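Local coordinates for carbonic anhydrase (Porphyridium purpureum, PDB 1DDZ), which probably catalyses the zinc-dependent, reversible hydration of carbon dioxide to hydrogencarbonate, as a member of the beta-class carbonic anhydrases, at residues Val94-Ser108 against Val348-Ser362. Numbering follows the deposited sequence.
Sequences VHRNIANQCIHSDIS and VHRNIANQCIHSDMS
H95 ND1 donates to R350 O at 2.7 Å, and H349 ND1 returns the bond to R96 O at the same length. In both, the acceptor lies near the ring plane and the C=O points almost straight at the donor (162°). CG anti to the backbone N (chi1 178°), with the ring turned about chi2, brings each ND1 to the other strand. The main-chain pairing is slacker: R96 N to R350 O, 3.4 Å, is weak, as is its reciprocal, and R96–R350 is a single antiparallel bridge between strands crossing at 128°. These are the outermost strands, within this chain, of two five-stranded sheets, so the bridge joins the two carbonic anhydrase repeats about a pseudo-twofold axis. Replacing H95 with an alanine would probably take from R350 O its short bond, leaving the weak R96 N bond and a CA-H contact, and deprive water 1 of one of four partners. Packing is tight beside the strands, where R350 CB sits 3.4 Å from V94 O and R96 mirrors this on V348; R96 NH1 is hydrogen-bonded to the backbone O of C74, itself a zinc ligand. Towards the helix starts, S108 CB meets S362 CB at 3.8 Å, but buried waters do most of the bridging: water 1 links H95 NE2, N97 ND2, D106 OD2 and S362 OG, and water 3 donates to both D106 OD1 and D360 OD1, while D360 OD2 accepts from F363 N, capping the helix.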
loop_
_atom_site.group_PDB
_atom_site.type_symbol
_atom_site.label_atom_id
_atom_site.label_comp_id
_atom_site.label_asym_id
_atom_site.label_seq_id
_atom_site.Cartn_x
_atom_site.Cartn_y
_atom_site.Cartn_z
ATOM N N VAL A 94 -10.321 -9.560 -14.206
ATOM C CA VAL A 94 -10.984 -8.948 -13.058
ATOM C C VAL A 94 -10.174 -8.654 -11.806
ATOM O O VAL A 94 -9.376 -9.474 -11.354
ATOM C CB VAL A 94 -12.193 -9.817 -12.613
ATOM C CG1 VAL A 94 -12.935 -9.160 -11.490
ATOM C CG2 VAL A 94 -13.140 -10.080 -13.773
ATOM N N HIS A 95 -10.399 -7.467 -11.250
ATOM C CA HIS A 95 -9.773 -7.059 -9.996
ATOM C C HIS A 95 -10.972 -6.682 -9.126
ATOM O O HIS A 95 -11.922 -6.055 -9.611
ATOM C CB HIS A 95 -8.860 -5.846 -10.191
ATOM C CG HIS A 95 -8.215 -5.351 -8.929
ATOM N ND1 HIS A 95 -7.654 -6.194 -7.992
ATOM C CD2 HIS A 95 -7.994 -4.091 -8.474
ATOM C CE1 HIS A 95 -7.109 -5.478 -7.023
ATOM N NE2 HIS A 95 -7.301 -4.199 -7.293
ATOM N N ARG A 96 -10.991 -7.163 -7.889
ATOM C CA ARG A 96 -12.077 -6.842 -6.970
ATOM C C ARG A 96 -11.536 -6.496 -5.611
ATOM O O ARG A 96 -10.640 -7.175 -5.092
ATOM C CB ARG A 96 -13.064 -7.989 -6.826
ATOM C CG ARG A 96 -13.817 -8.261 -8.068
ATOM C CD ARG A 96 -14.949 -9.177 -7.801
ATOM N NE ARG A 96 -15.653 -9.473 -9.040
ATOM C CZ ARG A 96 -16.490 -8.649 -9.666
ATOM N NH1 ARG A 96 -16.757 -7.453 -9.164
ATOM N NH2 ARG A 96 -17.012 -9.005 -10.832
ATOM N N ASN A 97 -12.072 -5.419 -5.051
ATOM C CA ASN A 97 -11.673 -4.960 -3.734
ATOM C C ASN A 97 -12.874 -4.272 -3.107
ATOM O O ASN A 97 -13.957 -4.265 -3.701
ATOM C CB ASN A 97 -10.453 -4.031 -3.825
ATOM C CG ASN A 97 -10.764 -2.718 -4.518
ATOM O OD1 ASN A 97 -11.928 -2.314 -4.607
ATOM N ND2 ASN A 97 -9.737 -2.057 -5.022
ATOM N N ILE A 98 -12.708 -3.760 -1.892
ATOM C CA ILE A 98 -13.795 -3.080 -1.197
ATOM C C ILE A 98 -14.116 -1.750 -1.879
ATOM O O ILE A 98 -13.261 -0.856 -1.969
ATOM C CB ILE A 98 -13.446 -2.821 0.306
ATOM C CG1 ILE A 98 -13.338 -4.148 1.070
ATOM C CG2 ILE A 98 -14.512 -1.906 0.958
ATOM C CD1 ILE A 98 -14.639 -4.931 1.125
ATOM N N ALA A 99 -15.346 -1.637 -2.370
ATOM C CA ALA A 99 -15.843 -0.431 -3.030
ATOM C C ALA A 99 -15.147 -0.034 -4.316
ATOM O O ALA A 99 -15.025 1.154 -4.610
ATOM C CB ALA A 99 -15.850 0.748 -2.054
ATOM N N ASN A 100 -14.673 -1.022 -5.083
ATOM C CA ASN A 100 -14.024 -0.779 -6.383
ATOM C C ASN A 100 -13.080 0.432 -6.439
ATOM O O ASN A 100 -13.133 1.248 -7.357
ATOM C CB ASN A 100 -15.078 -0.717 -7.528
ATOM C CG ASN A 100 -16.293 0.178 -7.195
ATOM O OD1 ASN A 100 -17.278 -0.282 -6.627
ATOM N ND2 ASN A 100 -16.217 1.440 -7.556
ATOM N N GLN A 101 -12.164 0.486 -5.484
ATOM C CA GLN A 101 -11.225 1.574 -5.382
ATOM C C GLN A 101 -10.045 1.469 -6.312
ATOM O O GLN A 101 -9.538 0.379 -6.584
ATOM C CB GLN A 101 -10.708 1.680 -3.947
ATOM C CG GLN A 101 -11.754 2.065 -2.939
ATOM C CD GLN A 101 -12.319 3.453 -3.197
ATOM O OE1 GLN A 101 -13.465 3.604 -3.633
ATOM N NE2 GLN A 101 -11.504 4.468 -2.984
ATOM N N CYS A 102 -9.588 2.633 -6.749
ATOM C CA CYS A 102 -8.446 2.753 -7.600
ATOM C C CYS A 102 -7.558 3.801 -6.937
ATOM O O CYS A 102 -7.321 4.877 -7.483
ATOM C CB CYS A 102 -8.844 3.154 -9.016
ATOM S SG CYS A 102 -9.747 1.863 -9.878
ATOM N N ILE A 103 -7.054 3.453 -5.758
ATOM C CA ILE A 103 -6.192 4.314 -4.967
ATOM C C ILE A 103 -4.856 4.519 -5.681
ATOM O O ILE A 103 -4.222 3.555 -6.104
ATOM C CB ILE A 103 -6.007 3.701 -3.561
ATOM C CG1 ILE A 103 -7.358 3.661 -2.861
ATOM C CG2 ILE A 103 -4.950 4.470 -2.748
ATOM C CD1 ILE A 103 -7.442 2.687 -1.737
ATOM N N HIS A 104 -4.422 5.769 -5.793
ATOM C CA HIS A 104 -3.185 6.117 -6.479
ATOM C C HIS A 104 -1.996 5.231 -6.169
ATOM O O HIS A 104 -1.330 4.759 -7.070
ATOM C CB HIS A 104 -2.767 7.570 -6.177
ATOM C CG HIS A 104 -3.770 8.599 -6.594
ATOM N ND1 HIS A 104 -4.337 9.493 -5.704
ATOM C CD2 HIS A 104 -4.264 8.923 -7.809
ATOM C CE1 HIS A 104 -5.118 10.330 -6.364
ATOM N NE2 HIS A 104 -5.089 10.004 -7.641
ATOM N N SER A 105 -1.724 5.015 -4.888
ATOM C CA SER A 105 -0.571 4.244 -4.472
ATOM C C SER A 105 -0.841 2.815 -4.031
ATOM O O SER A 105 0.025 2.187 -3.457
ATOM C CB SER A 105 0.214 5.027 -3.409
ATOM O OG SER A 105 -0.669 5.590 -2.457
ATOM N N ASP A 106 -1.997 2.273 -4.397
ATOM C CA ASP A 106 -2.341 0.887 -4.051
ATOM C C ASP A 106 -1.654 -0.017 -5.063
ATOM O O ASP A 106 -2.039 -0.046 -6.231
ATOM C CB ASP A 106 -3.869 0.670 -4.089
ATOM C CG ASP A 106 -4.279 -0.760 -3.754
ATOM O OD1 ASP A 106 -3.552 -1.450 -3.051
ATOM O OD2 ASP A 106 -5.338 -1.216 -4.199
ATOM N N ILE A 107 -0.653 -0.767 -4.616
ATOM C CA ILE A 107 0.095 -1.664 -5.484
ATOM C C ILE A 107 -0.733 -2.856 -5.940
ATOM O O ILE A 107 -0.448 -3.407 -6.985
ATOM C CB ILE A 107 1.408 -2.160 -4.826
ATOM C CG1 ILE A 107 2.281 -2.892 -5.846
ATOM C CG2 ILE A 107 1.083 -3.054 -3.645
ATOM C CD1 ILE A 107 3.265 -2.040 -6.520
ATOM N N SER A 108 -1.744 -3.273 -5.182
ATOM C CA SER A 108 -2.556 -4.402 -5.635
ATOM C C SER A 108 -3.330 -3.970 -6.878
ATOM O O SER A 108 -3.521 -4.753 -7.818
ATOM C CB SER A 108 -3.518 -4.884 -4.549
ATOM O OG SER A 108 -4.470 -5.792 -5.091
ATOM N N VAL A 348 -15.822 -11.846 -3.111
ATOM C CA VAL A 348 -14.607 -12.112 -3.877
ATOM C C VAL A 348 -13.518 -11.053 -3.937
ATOM O O VAL A 348 -13.786 -9.870 -4.139
ATOM C CB VAL A 348 -14.968 -12.460 -5.352
ATOM C CG1 VAL A 348 -13.721 -12.818 -6.148
ATOM C CG2 VAL A 348 -15.944 -13.601 -5.416
ATOM N N HIS A 349 -12.268 -11.505 -3.824
ATOM C CA HIS A 349 -11.110 -10.626 -3.922
ATOM C C HIS A 349 -10.237 -11.236 -5.024
ATOM O O HIS A 349 -10.016 -12.435 -5.039
ATOM C CB HIS A 349 -10.339 -10.577 -2.596
ATOM C CG HIS A 349 -9.107 -9.719 -2.638
ATOM N ND1 HIS A 349 -9.079 -8.476 -3.240
ATOM C CD2 HIS A 349 -7.858 -9.929 -2.161
ATOM C CE1 HIS A 349 -7.866 -7.966 -3.136
ATOM N NE2 HIS A 349 -7.105 -8.828 -2.485
ATOM N N ARG A 350 -9.811 -10.433 -5.987
ATOM C CA ARG A 350 -8.963 -10.927 -7.055
ATOM C C ARG A 350 -7.833 -10.002 -7.317
ATOM O O ARG A 350 -8.025 -8.788 -7.423
ATOM C CB ARG A 350 -9.725 -11.076 -8.354
ATOM C CG ARG A 350 -10.677 -12.199 -8.352
ATOM C CD ARG A 350 -11.242 -12.420 -9.718
ATOM N NE ARG A 350 -12.204 -13.510 -9.675
ATOM C CZ ARG A 350 -11.875 -14.794 -9.549
ATOM N NH1 ARG A 350 -10.597 -15.153 -9.467
ATOM N NH2 ARG A 350 -12.826 -15.711 -9.476
ATOM N N ASN A 351 -6.645 -10.580 -7.436
ATOM C CA ASN A 351 -5.446 -9.827 -7.736
ATOM C C ASN A 351 -4.537 -10.741 -8.581
ATOM O O ASN A 351 -4.917 -11.857 -8.916
ATOM C CB ASN A 351 -4.751 -9.318 -6.454
ATOM C CG ASN A 351 -4.257 -10.442 -5.560
ATOM O OD1 ASN A 351 -3.965 -11.543 -6.024
ATOM N ND2 ASN A 351 -4.167 -10.175 -4.280
ATOM N N ILE A 352 -3.380 -10.240 -8.974
ATOM C CA ILE A 352 -2.458 -11.003 -9.785
ATOM C C ILE A 352 -1.816 -12.095 -8.980
ATOM O O ILE A 352 -1.057 -11.812 -8.037
ATOM C CB ILE A 352 -1.322 -10.118 -10.365
ATOM C CG1 ILE A 352 -1.898 -9.140 -11.370
ATOM C CG2 ILE A 352 -0.302 -10.985 -11.120
ATOM C CD1 ILE A 352 -2.691 -9.818 -12.456
ATOM N N ALA A 353 -2.089 -13.335 -9.390
ATOM C CA ALA A 353 -1.524 -14.527 -8.767
ATOM C C ALA A 353 -2.058 -14.822 -7.370
ATOM O O ALA A 353 -1.339 -15.334 -6.521
ATOM C CB ALA A 353 -0.011 -14.424 -8.747
ATOM N N ASN A 354 -3.315 -14.457 -7.134
ATOM C CA ASN A 354 -3.999 -14.688 -5.861
ATOM C C ASN A 354 -3.143 -14.560 -4.612
ATOM O O ASN A 354 -3.157 -15.450 -3.743
ATOM C CB ASN A 354 -4.745 -16.037 -5.876
ATOM C CG ASN A 354 -3.921 -17.168 -6.481
ATOM O OD1 ASN A 354 -3.934 -17.358 -7.691
ATOM N ND2 ASN A 354 -3.205 -17.909 -5.645
ATOM N N GLN A 355 -2.441 -13.422 -4.518
ATOM C CA GLN A 355 -1.542 -13.111 -3.405
ATOM C C GLN A 355 -2.270 -12.659 -2.143
ATOM O O GLN A 355 -3.322 -11.991 -2.212
ATOM C CB GLN A 355 -0.567 -12.009 -3.795
ATOM C CG GLN A 355 0.403 -12.330 -4.904
ATOM C CD GLN A 355 1.426 -13.334 -4.485
ATOM O OE1 GLN A 355 1.143 -14.530 -4.393
ATOM N NE2 GLN A 355 2.635 -12.873 -4.275
ATOM N N CYS A 356 -1.718 -13.064 -1.000
ATOM C CA CYS A 356 -2.239 -12.701 0.321
ATOM C C CYS A 356 -1.050 -12.184 1.105
ATOM O O CYS A 356 -0.667 -12.775 2.113
ATOM C CB CYS A 356 -2.828 -13.920 1.042
ATOM S SG CYS A 356 -4.274 -14.578 0.273
ATOM N N ILE A 357 -0.448 -11.106 0.612
ATOM C CA ILE A 357 0.707 -10.495 1.226
ATOM C C ILE A 357 0.361 -10.039 2.647
ATOM O O ILE A 357 -0.732 -9.520 2.885
ATOM C CB ILE A 357 1.199 -9.365 0.328
ATOM C CG1 ILE A 357 1.638 -9.964 -1.016
ATOM C CG2 ILE A 357 2.294 -8.576 0.995
ATOM C CD1 ILE A 357 1.747 -8.968 -2.156
ATOM N N HIS A 358 1.265 -10.305 3.597
ATOM C CA HIS A 358 1.065 -9.976 5.017
ATOM C C HIS A 358 0.554 -8.572 5.269
ATOM O O HIS A 358 -0.388 -8.375 6.034
ATOM C CB HIS A 358 2.368 -10.117 5.818
ATOM C CG HIS A 358 2.883 -11.514 5.912
ATOM N ND1 HIS A 358 2.129 -12.540 6.423
ATOM C CD2 HIS A 358 4.087 -12.047 5.601
ATOM C CE1 HIS A 358 2.843 -13.650 6.433
ATOM N NE2 HIS A 358 4.035 -13.376 5.938
ATOM N N SER A 359 1.210 -7.601 4.637
ATOM C CA SER A 359 0.881 -6.203 4.806
ATOM C C SER A 359 0.073 -5.546 3.690
ATOM O O SER A 359 0.010 -4.343 3.633
ATOM C CB SER A 359 2.165 -5.445 5.003
ATOM O OG SER A 359 3.127 -5.946 4.105
ATOM N N ASP A 360 -0.600 -6.335 2.859
ATOM C CA ASP A 360 -1.385 -5.788 1.758
ATOM C C ASP A 360 -2.753 -5.266 2.210
ATOM O O ASP A 360 -3.622 -6.065 2.510
ATOM C CB ASP A 360 -1.577 -6.857 0.698
ATOM C CG ASP A 360 -2.249 -6.318 -0.537
ATOM O OD1 ASP A 360 -1.747 -5.331 -1.085
ATOM O OD2 ASP A 360 -3.260 -6.883 -0.974
ATOM N N MET A 361 -2.964 -3.946 2.208
ATOM C CA MET A 361 -4.221 -3.337 2.655
ATOM C C MET A 361 -5.431 -3.728 1.832
ATOM O O MET A 361 -6.519 -3.901 2.395
ATOM C CB MET A 361 -4.113 -1.808 2.742
ATOM C CG MET A 361 -3.273 -1.312 3.909
ATOM S SD MET A 361 -4.043 -1.656 5.510
ATOM C CE MET A 361 -5.420 -0.464 5.477
ATOM N N SER A 362 -5.279 -3.871 0.522
ATOM C CA SER A 362 -6.421 -4.296 -0.293
ATOM C C SER A 362 -6.897 -5.679 0.179
ATOM O O SER A 362 -8.089 -5.931 0.320
ATOM C CB SER A 362 -6.060 -4.330 -1.783
ATOM O OG SER A 362 -7.154 -4.819 -2.540
HETATM O O HOH W 1 -7.076 -3.115 -4.876
HETATM O O HOH W 2 -10.176 -3.745 -0.231
HETATM O O HOH W 3 -3.194 -3.273 -1.357
HETATM O O HOH W 4 -2.483 -7.508 -8.043
HETATM O O HOH W 5 -4.839 -7.740 -2.975
#